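Local coordinates for protein secreted hemophore CSA2 (Candida albicans, PDB 4Y7S) that binds heme as a secreted hemophore and takes part in the uptake of iron from human hemoglobin during hyphal growth, at residues W95-P98 and A99-S103. Sequence-based numbering, arbitrary orientation.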
loop_
_atom_site.group_PDB
_atom_site.type_symbol
_atom_site.label_atom_id
_atom_site.label_comp_id
_atom_site.label_asym_id
_atom_site.label_seq_id
_atom_site.Cartn_x
_atom_site.Cartn_y
_atom_site.Cartn_z
ATOM N N TRP A 95 -8.068 11.516 -3.828
ATOM C CA TRP A 95 -6.717 11.149 -4.236
ATOM C C TRP A 95 -6.046 10.534 -3.010
ATOM O O TRP A 95 -5.682 11.235 -2.076
ATOM C CB TRP A 95 -5.958 12.352 -4.784
ATOM C CG TRP A 95 -4.605 12.008 -5.357
ATOM C CD1 TRP A 95 -4.326 11.028 -6.262
ATOM C CD2 TRP A 95 -3.363 12.655 -5.073
ATOM N NE1 TRP A 95 -2.992 11.008 -6.543
ATOM C CE2 TRP A 95 -2.372 12.004 -5.835
ATOM C CE3 TRP A 95 -2.985 13.725 -4.249
ATOM C CZ2 TRP A 95 -1.036 12.376 -5.791
ATOM C CZ3 TRP A 95 -1.658 14.095 -4.213
ATOM C CH2 TRP A 95 -0.699 13.429 -4.986
ATOM N N ILE A 96 -5.936 9.211 -2.993
ATOM C CA ILE A 96 -5.593 8.509 -1.760
ATOM C C ILE A 96 -4.093 8.323 -1.633
ATOM O O ILE A 96 -3.530 7.417 -2.230
ATOM C CB ILE A 96 -6.236 7.098 -1.693
ATOM C CG1 ILE A 96 -7.729 7.108 -2.082
ATOM C CG2 ILE A 96 -6.040 6.495 -0.311
ATOM C CD1 ILE A 96 -8.655 7.804 -1.120
ATOM N N ILE A 97 -3.462 9.136 -0.791
ATOM C CA ILE A 97 -2.009 9.092 -0.626
ATOM C C ILE A 97 -1.619 8.737 0.788
ATOM O O ILE A 97 -2.384 8.954 1.726
ATOM C CB ILE A 97 -1.349 10.445 -1.001
ATOM C CG1 ILE A 97 -1.976 11.613 -0.233
ATOM C CG2 ILE A 97 -1.457 10.675 -2.462
ATOM C CD1 ILE A 97 -1.290 12.973 -0.499
ATOM N N PRO A 98 -0.403 8.210 0.956
ATOM C CA PRO A 98 0.109 7.961 2.303
ATOM C C PRO A 98 0.144 9.242 3.173
ATOM O O PRO A 98 0.313 10.345 2.637
ATOM C CB PRO A 98 1.523 7.476 2.040
ATOM C CG PRO A 98 1.514 6.966 0.632
ATOM C CD PRO A 98 0.569 7.836 -0.088
ATOM N N ALA A 99 -0.018 9.106 4.481
ATOM C CA ALA A 99 0.011 10.268 5.363
ATOM C C ALA A 99 1.360 10.990 5.301
ATOM O O ALA A 99 1.410 12.212 5.347
ATOM C CB ALA A 99 -0.305 9.870 6.792
ATOM N N SER A 100 2.449 10.232 5.200
ATOM C CA SER A 100 3.794 10.819 5.105
ATOM C C SER A 100 3.943 11.675 3.831
ATOM O O SER A 100 4.563 12.740 3.842
ATOM C CB SER A 100 4.834 9.706 5.142
ATOM O OG SER A 100 4.616 8.801 4.063
ATOM N N VAL A 101 3.349 11.217 2.739
ATOM C CA VAL A 101 3.389 11.968 1.482
ATOM C C VAL A 101 2.537 13.235 1.559
ATOM O O VAL A 101 2.945 14.304 1.076
ATOM C CB VAL A 101 2.916 11.099 0.294
ATOM C CG1 VAL A 101 2.789 11.937 -0.979
ATOM C CG2 VAL A 101 3.869 9.912 0.083
ATOM N N SER A 102 1.362 13.137 2.166
ATOM C CA SER A 102 0.540 14.323 2.387
ATOM C C SER A 102 1.306 15.382 3.185
ATOM O O SER A 102 1.239 16.555 2.858
ATOM C CB SER A 102 -0.755 13.967 3.116
ATOM O OG SER A 102 -1.664 15.058 3.058
ATOM N N SER A 103 2.012 14.965 4.241
ATOM C CA SER A 103 2.774 15.889 5.075
ATOM C C SER A 103 3.874 16.557 4.259
ATOM O O SER A 103 4.095 17.753 4.380
ATOM C CB SER A 103 3.380 15.174 6.291
ATOM O OG SER A 103 2.366 14.575 7.079
#
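Ala99 follows directly on Pro98, the N-cap residue, and with helical backbone angles opens the helix that runs to residue 110, its methyl directed away from the preceding loop. The backbones of Ala99 and Ser100 hydrogen-bond to the second subunit, another copy of the protein. At Ser100, OG sits between its own backbone N and carbonyl carbon, which brings the oxygen beside CB of Pro98, at 3.9 Å. Val101 is the buried, branched residue of this turn, and its methyl suits contact with a proline ring: the side chain runs alongside the pyrrolidine and points the same way, with CG2 3.8 Å from CG of Pro98. Proline fits the cap position because its ring nitrogen carries no hydrogen to satisfy and its ring restricts phi, while its carbonyl can still serve the helix. That carbonyl closes the first turn of the last helix of the CFEM helical basket: Ser102 N donates to Pro98 O at 3.0 Å, with an N-H...O angle of 166°. Ser102 also receives Ile97, whose CD1 reaches to 3.7 Å from Ser102 CA. CG1 of Ile97 lies between the backbone N and the carbonyl carbon (chi1 54°), and an extended chi2 of 176° carries CD1 on to the helix. The other branch, CG2, lies 3.5 Å above the plane of the Trp95 ring, over its centre; a beta-branched residue can thus serve both neighbours. A short hydroxyl side chain suits position 102, since Ser102 CB packs 3.8 Å from Ile97 CD1 while OG hydrogen-bonds to Arg78 NH2 of helix 72-87.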